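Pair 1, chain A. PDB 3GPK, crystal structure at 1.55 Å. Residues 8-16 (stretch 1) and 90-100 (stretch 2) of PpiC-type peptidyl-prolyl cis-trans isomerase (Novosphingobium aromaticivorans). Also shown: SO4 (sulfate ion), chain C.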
# COMPACT_ATOMS: atom_id res chain seq x y z
N TYR A 8 -2.35 10.60 -5.00
CA TYR A 8 -2.85 9.66 -4.01
C TYR A 8 -2.00 9.64 -2.76
O TYR A 8 -0.78 9.63 -2.85
CB TYR A 8 -2.86 8.25 -4.60
CG TYR A 8 -3.65 8.10 -5.88
CD1 TYR A 8 -4.88 7.45 -5.88
CD2 TYR A 8 -3.16 8.61 -7.08
CE1 TYR A 8 -5.62 7.31 -7.06
CE2 TYR A 8 -3.89 8.47 -8.26
CZ TYR A 8 -5.11 7.83 -8.24
OH TYR A 8 -5.83 7.69 -9.40
N ARG A 9 -2.65 9.64 -1.60
CA ARG A 9 -1.93 9.53 -0.35
C ARG A 9 -2.10 8.05 -0.04
O ARG A 9 -3.20 7.60 0.29
CB ARG A 9 -2.54 10.38 0.75
CG ARG A 9 -1.66 10.40 1.99
CD ARG A 9 -2.17 11.35 3.05
NE ARG A 9 -1.19 11.56 4.10
CZ ARG A 9 0.02 12.09 3.91
NH1 ARG A 9 0.39 12.46 2.70
NH2 ARG A 9 0.84 12.27 4.94
N ILE A 10 -1.02 7.30 -0.15
CA ILE A 10 -1.08 5.86 0.05
C ILE A 10 -0.21 5.34 1.18
O ILE A 10 0.88 5.84 1.43
CB ILE A 10 -0.68 5.13 -1.26
CG1 ILE A 10 -1.68 5.49 -2.37
CG2 ILE A 10 -0.64 3.63 -1.05
CD1 ILE A 10 -1.29 4.97 -3.74
N GLY A 11 -0.73 4.33 1.87
CA GLY A 11 -0.00 3.68 2.93
C GLY A 11 0.41 2.33 2.36
O GLY A 11 -0.36 1.71 1.64
N GLU A 12 1.62 1.89 2.67
CA GLU A 12 2.09 0.60 2.15
C GLU A 12 2.81 -0.25 3.19
O GLU A 12 3.57 0.26 4.01
CB GLU A 12 3.05 0.81 0.96
CG GLU A 12 3.76 -0.49 0.51
CD GLU A 12 4.78 -0.28 -0.60
OE1 GLU A 12 5.46 0.77 -0.59
OE2 GLU A 12 4.90 -1.17 -1.48
N ILE A 13 2.54 -1.55 3.15
CA ILE A 13 3.22 -2.52 4.00
C ILE A 13 3.84 -3.48 2.98
O ILE A 13 3.12 -4.14 2.24
CB ILE A 13 2.25 -3.31 4.91
CG1 ILE A 13 1.64 -2.38 5.96
CG2 ILE A 13 3.01 -4.46 5.57
CD1 ILE A 13 0.64 -3.06 6.90
N PHE A 14 5.17 -3.53 2.94
CA PHE A 14 5.87 -4.40 2.00
C PHE A 14 6.53 -5.58 2.69
O PHE A 14 7.22 -5.41 3.69
CB PHE A 14 6.93 -3.59 1.25
CG PHE A 14 7.87 -4.43 0.44
CD1 PHE A 14 7.41 -5.14 -0.67
CD2 PHE A 14 9.21 -4.54 0.80
CE1 PHE A 14 8.27 -5.95 -1.40
CE2 PHE A 14 10.08 -5.35 0.08
CZ PHE A 14 9.61 -6.05 -1.03
N LEU A 15 6.32 -6.77 2.14
CA LEU A 15 6.94 -7.98 2.68
C LEU A 15 7.76 -8.59 1.56
O LEU A 15 7.21 -9.02 0.54
CB LEU A 15 5.89 -8.98 3.16
CG LEU A 15 4.91 -8.55 4.26
CD1 LEU A 15 4.17 -9.78 4.75
CD2 LEU A 15 5.66 -7.90 5.42
N ALA A 16 9.08 -8.61 1.74
CA ALA A 16 9.98 -9.15 0.72
C ALA A 16 9.93 -10.67 0.68
O ALA A 16 9.75 -11.33 1.70
CB ALA A 16 11.40 -8.68 0.99
N GLU A 90 1.17 -8.93 -5.51
CA GLU A 90 2.52 -9.38 -5.83
C GLU A 90 3.28 -8.38 -6.67
O GLU A 90 2.73 -7.79 -7.60
CB GLU A 90 2.50 -10.72 -6.58
CG GLU A 90 3.91 -11.18 -6.97
CD GLU A 90 3.95 -12.51 -7.71
OE1 GLU A 90 2.89 -12.97 -8.19
OE2 GLU A 90 5.05 -13.09 -7.82
N ILE A 91 4.55 -8.17 -6.33
CA ILE A 91 5.43 -7.30 -7.11
C ILE A 91 6.71 -8.10 -7.25
O ILE A 91 6.85 -9.15 -6.63
CB ILE A 91 5.71 -5.94 -6.42
CG1 ILE A 91 6.31 -6.14 -5.03
CG2 ILE A 91 4.42 -5.13 -6.37
CD1 ILE A 91 6.70 -4.84 -4.37
N ARG A 92 7.66 -7.63 -8.05
CA ARG A 92 8.87 -8.41 -8.25
C ARG A 92 9.56 -8.91 -6.99
O ARG A 92 9.91 -10.09 -6.90
CB ARG A 92 9.88 -7.62 -9.09
CG ARG A 92 9.39 -7.30 -10.49
CD ARG A 92 10.53 -6.79 -11.36
NE ARG A 92 10.09 -6.50 -12.72
CZ ARG A 92 9.26 -5.51 -13.04
NH1 ARG A 92 8.77 -4.72 -12.10
NH2 ARG A 92 8.91 -5.33 -14.31
N GLY A 93 9.74 -8.04 -6.00
CA GLY A 93 10.44 -8.43 -4.79
C GLY A 93 9.64 -8.97 -3.61
O GLY A 93 10.21 -9.21 -2.55
N GLY A 94 8.34 -9.16 -3.80
CA GLY A 94 7.52 -9.67 -2.71
C GLY A 94 6.06 -9.30 -2.85
O GLY A 94 5.49 -9.42 -3.93
N PHE A 95 5.45 -8.84 -1.75
CA PHE A 95 4.04 -8.47 -1.74
C PHE A 95 3.82 -7.17 -0.99
O PHE A 95 4.51 -6.89 -0.02
CB PHE A 95 3.20 -9.55 -1.05
CG PHE A 95 3.18 -10.85 -1.77
CD1 PHE A 95 2.29 -11.07 -2.82
CD2 PHE A 95 4.07 -11.86 -1.43
CE1 PHE A 95 2.28 -12.28 -3.52
CE2 PHE A 95 4.07 -13.08 -2.12
CZ PHE A 95 3.17 -13.28 -3.16
N SER A 96 2.84 -6.40 -1.43
CA SER A 96 2.50 -5.14 -0.77
C SER A 96 1.02 -5.09 -0.46
O SER A 96 0.19 -5.64 -1.19
CB SER A 96 2.85 -3.94 -1.65
OG SER A 96 4.25 -3.79 -1.77
N ILE A 97 0.71 -4.43 0.65
CA ILE A 97 -0.66 -4.20 1.08
C ILE A 97 -0.79 -2.68 0.98
O ILE A 97 0.06 -1.95 1.47
CB ILE A 97 -0.89 -4.63 2.55
CG1 ILE A 97 -0.61 -6.13 2.71
CG2 ILE A 97 -2.34 -4.31 2.96
CD1 ILE A 97 -0.63 -6.60 4.16
N LEU A 98 -1.85 -2.21 0.33
CA LEU A 98 -2.04 -0.77 0.18
C LEU A 98 -3.25 -0.27 0.94
O LEU A 98 -4.22 -1.00 1.16
CB LEU A 98 -2.20 -0.40 -1.29
CG LEU A 98 -1.09 -0.82 -2.26
CD1 LEU A 98 -1.52 -0.42 -3.66
CD2 LEU A 98 0.23 -0.15 -1.87
N TYR A 99 -3.18 1.00 1.34
CA TYR A 99 -4.26 1.66 2.04
C TYR A 99 -4.40 3.04 1.41
O TYR A 99 -3.48 3.86 1.47
CB TYR A 99 -3.93 1.77 3.53
CG TYR A 99 -5.00 2.43 4.37
CD1 TYR A 99 -6.35 2.17 4.15
CD2 TYR A 99 -4.67 3.28 5.43
CE1 TYR A 99 -7.35 2.74 4.95
CE2 TYR A 99 -5.65 3.86 6.23
CZ TYR A 99 -6.99 3.58 5.98
OH TYR A 99 -7.96 4.14 6.78
N LEU A 100 -5.54 3.29 0.78
CA LEU A 100 -5.77 4.59 0.16
C LEU A 100 -6.26 5.58 1.21
O LEU A 100 -7.46 5.68 1.47
CB LEU A 100 -6.77 4.47 -0.99
CG LEU A 100 -6.93 5.75 -1.82
CD1 LEU A 100 -5.57 6.24 -2.30
CD2 LEU A 100 -7.84 5.47 -3.01
S SO4 C . 6.91 -3.04 -16.13
O1 SO4 C . 7.48 -2.03 -17.05
O2 SO4 C . 7.40 -2.77 -14.76
O3 SO4 C . 5.44 -2.95 -16.17
O4 SO4 C . 7.33 -4.40 -16.54

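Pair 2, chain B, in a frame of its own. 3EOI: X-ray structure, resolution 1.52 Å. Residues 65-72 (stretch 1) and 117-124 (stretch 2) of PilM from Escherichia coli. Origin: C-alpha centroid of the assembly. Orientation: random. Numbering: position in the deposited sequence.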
# COMPACT_ATOMS: atom_id res chain seq x y z
N GLN B 65 2.29 -2.83 16.17
CA GLN B 65 2.75 -4.16 15.66
C GLN B 65 2.08 -4.67 14.37
O GLN B 65 2.27 -5.83 13.98
CB GLN B 65 2.69 -5.22 16.75
CG GLN B 65 3.38 -4.78 18.07
CD GLN B 65 3.22 -5.82 19.12
OE1 GLN B 65 3.52 -6.99 18.89
NE2 GLN B 65 2.62 -5.44 20.23
N ARG B 66 1.37 -3.80 13.66
CA ARG B 66 0.85 -4.18 12.36
C ARG B 66 1.50 -3.27 11.36
O ARG B 66 1.83 -2.14 11.69
CB ARG B 66 -0.67 -4.03 12.30
CG ARG B 66 -1.35 -5.10 13.19
CD ARG B 66 -2.87 -5.02 13.17
NE ARG B 66 -3.33 -3.87 13.94
CZ ARG B 66 -4.49 -3.85 14.62
NH1 ARG B 66 -4.81 -2.77 15.32
NH2 ARG B 66 -5.29 -4.92 14.59
N VAL B 67 1.66 -3.74 10.15
CA VAL B 67 2.21 -2.93 9.11
C VAL B 67 1.11 -2.57 8.11
O VAL B 67 0.23 -3.40 7.74
CB VAL B 67 3.36 -3.65 8.36
CG1 VAL B 67 2.93 -4.96 7.67
CG2 VAL B 67 4.07 -2.70 7.34
N PHE B 68 1.19 -1.33 7.65
CA PHE B 68 0.21 -0.75 6.74
C PHE B 68 0.99 -0.22 5.52
O PHE B 68 2.02 0.51 5.68
CB PHE B 68 -0.42 0.49 7.36
CG PHE B 68 -1.18 0.23 8.62
CD1 PHE B 68 -2.57 0.15 8.61
CD2 PHE B 68 -0.50 0.06 9.85
CE1 PHE B 68 -3.28 -0.13 9.81
CE2 PHE B 68 -1.19 -0.22 11.00
CZ PHE B 68 -2.57 -0.30 10.99
N VAL B 69 0.48 -0.54 4.33
CA VAL B 69 1.11 -0.12 3.09
C VAL B 69 -0.03 0.46 2.24
O VAL B 69 -1.11 -0.14 2.13
CB VAL B 69 1.74 -1.32 2.32
CG1 VAL B 69 2.28 -0.90 0.97
CG2 VAL B 69 2.79 -1.97 3.18
N TRP B 70 0.19 1.63 1.68
CA TRP B 70 -0.93 2.25 0.98
C TRP B 70 -0.53 3.12 -0.20
O TRP B 70 0.63 3.57 -0.34
CB TRP B 70 -1.76 3.09 1.96
CG TRP B 70 -1.05 4.35 2.52
CD1 TRP B 70 -1.01 5.58 1.96
CD2 TRP B 70 -0.28 4.43 3.73
NE1 TRP B 70 -0.31 6.44 2.76
CE2 TRP B 70 0.18 5.75 3.85
CE3 TRP B 70 0.04 3.51 4.74
CZ2 TRP B 70 0.95 6.17 4.90
CZ3 TRP B 70 0.85 3.95 5.81
CH2 TRP B 70 1.29 5.29 5.86
N ALA B 71 -1.54 3.31 -1.07
CA ALA B 71 -1.37 4.20 -2.23
C ALA B 71 -2.66 4.93 -2.53
O ALA B 71 -3.75 4.45 -2.23
CB ALA B 71 -0.88 3.43 -3.46
N LYS B 72 -2.54 6.13 -3.10
CA LYS B 72 -3.70 6.93 -3.46
C LYS B 72 -4.59 6.14 -4.42
O LYS B 72 -4.12 5.65 -5.42
CB LYS B 72 -3.24 8.23 -4.15
CG LYS B 72 -4.36 9.11 -4.71
CD LYS B 72 -3.97 10.62 -4.80
CE LYS B 72 -3.58 11.07 -6.23
NZ LYS B 72 -3.31 12.56 -6.35
N ASP B 117 -7.14 9.52 3.78
CA ASP B 117 -8.34 8.98 3.19
C ASP B 117 -8.10 8.72 1.71
O ASP B 117 -7.14 9.24 1.12
CB ASP B 117 -9.48 9.97 3.35
CG ASP B 117 -10.01 10.01 4.75
OD1 ASP B 117 -9.86 8.99 5.47
OD2 ASP B 117 -10.55 11.08 5.14
N GLN B 118 -8.99 7.94 1.11
CA GLN B 118 -9.00 7.75 -0.35
C GLN B 118 -7.71 7.05 -0.77
O GLN B 118 -7.06 7.39 -1.78
CB GLN B 118 -9.17 9.08 -1.09
CG GLN B 118 -10.42 9.84 -0.59
CD GLN B 118 -10.91 10.92 -1.54
OE1 GLN B 118 -10.13 11.64 -2.16
NE2 GLN B 118 -12.24 11.04 -1.63
N VAL B 119 -7.31 6.07 0.06
CA VAL B 119 -6.24 5.14 -0.33
C VAL B 119 -6.72 3.71 -0.38
O VAL B 119 -7.70 3.35 0.27
CB VAL B 119 -4.98 5.24 0.63
CG1 VAL B 119 -4.37 6.63 0.59
CG2 VAL B 119 -5.32 4.90 2.05
N ILE B 120 -6.01 2.91 -1.18
CA ILE B 120 -6.09 1.47 -1.03
C ILE B 120 -4.98 1.02 -0.11
O ILE B 120 -3.82 1.53 -0.22
CB ILE B 120 -5.94 0.77 -2.38
CG1 ILE B 120 -7.16 1.07 -3.29
CG2 ILE B 120 -5.77 -0.76 -2.13
CD1 ILE B 120 -6.98 0.62 -4.73
N ILE B 121 -5.31 0.11 0.80
CA ILE B 121 -4.38 -0.22 1.87
C ILE B 121 -4.28 -1.69 2.13
O ILE B 121 -5.24 -2.44 1.86
CB ILE B 121 -4.76 0.53 3.18
CG1 ILE B 121 -3.66 0.41 4.25
CG2 ILE B 121 -6.14 0.06 3.69
CD1 ILE B 121 -3.71 1.60 5.19
N TRP B 122 -3.07 -2.10 2.54
CA TRP B 122 -2.83 -3.49 2.94
C TRP B 122 -2.33 -3.44 4.36
O TRP B 122 -1.40 -2.65 4.69
CB TRP B 122 -1.79 -4.08 2.00
CG TRP B 122 -1.28 -5.49 2.32
CD1 TRP B 122 -1.86 -6.67 1.96
CD2 TRP B 122 -0.02 -5.85 2.93
NE1 TRP B 122 -1.07 -7.75 2.34
CE2 TRP B 122 0.06 -7.27 2.94
CE3 TRP B 122 1.01 -5.11 3.55
CZ2 TRP B 122 1.15 -7.96 3.50
CZ3 TRP B 122 2.11 -5.81 4.07
CH2 TRP B 122 2.17 -7.18 4.04
N MET B 123 -2.97 -4.18 5.24
CA MET B 123 -2.55 -4.18 6.64
C MET B 123 -2.28 -5.63 7.03
O MET B 123 -3.17 -6.47 6.85
CB MET B 123 -3.66 -3.60 7.53
CG MET B 123 -3.20 -3.49 9.03
SD MET B 123 -4.52 -3.15 10.28
CE MET B 123 -5.25 -4.78 10.08
N ASN B 124 -1.09 -5.90 7.54
CA ASN B 124 -0.66 -7.28 7.80
C ASN B 124 0.39 -7.34 8.92
O ASN B 124 0.61 -6.38 9.70
CB ASN B 124 -0.08 -7.89 6.54
CG ASN B 124 0.07 -9.43 6.62
OD1 ASN B 124 -0.83 -10.13 7.09
ND2 ASN B 124 1.23 -9.96 6.21
OXT ASN B 124 1.09 -8.33 9.07

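Two antiparallel strands offer a backbone frame that different side chains can fill. In pair 1 the strand directions diverge by 153°, in pair 2 by 163°, and in both the strand axes approach to 4.6 Å; 14 central residues superpose with an RMSD of 0.6 Å. The hydrogen-bonding register is the same. Gly A11, Ile A13 and Leu A15 pair with Tyr A99, Ile A97 and Phe A95, and the matching Val B67, Val B69 and Ala B71 with Asn B124, Trp B122 and Ile B120. Each pairing is reciprocal: Ile A13 N to Ile A97 O is 3.0 Å and Ile A97 N to Ile A13 O 2.9 Å, while Val B69 N to Trp B122 O and Trp B122 N to Val B69 O are both 2.8 Å. Between these rungs, most of the intervening alpha carbons lie against carbonyl oxygens in CA-H...O contacts, such as Ser A96 CA to Ile A13 O (3.2 Å) and Ile B121 CA to Val B69 O (3.3 Å).

Because side chains alternate along a strand, the frame presents two surfaces, and one of them is solved in contrasting chemistry. Glu A12 matches Phe B68, and Ser A96 matches Ile B121. In pair 1 the extended t, t glutamate accepts a hydrogen bond from serine, Ser A96 OG to Glu A12 OE2 at 2.7 Å. In pair 2 the link is apolar: Phe B68 CD1 lies 3.9 Å from Ile B121 CD1, which sits at the ring edge, while Met B123, at the position of Leu A98, places CG over the ring face, 3.8 Å from the centroid of the Phe B68 ring.

On the other surface, Ile A13 faces Ile A97 with their CB atoms 4.1 Å apart. The equivalent Val B69 meets a far larger partner, Trp B122, whose CE3 is 3.6 Å from Val B69 CG2. The indole also extends to Val B67, CG1 to Trp B122 CZ3 being 3.8 Å; the matching Gly A11 has no side chain to offer.

Aromatic residues recur at Phe A14 and Trp B70, but in different rotamers. Phe A14, at t, directs CE1 to within 3.5 Å of Ile A91 CD1, by the turn. Trp B70, at p, leads its end away, yet its CD1 still lies 3.8 Å from Val B119 CG1. The position of that valine is held in pair 1 by Gly A94, whose backbone angles (156/-135) themselves call for glycine. Thus one backbone pairing accommodates side chains that differ in size, polarity and rotamer.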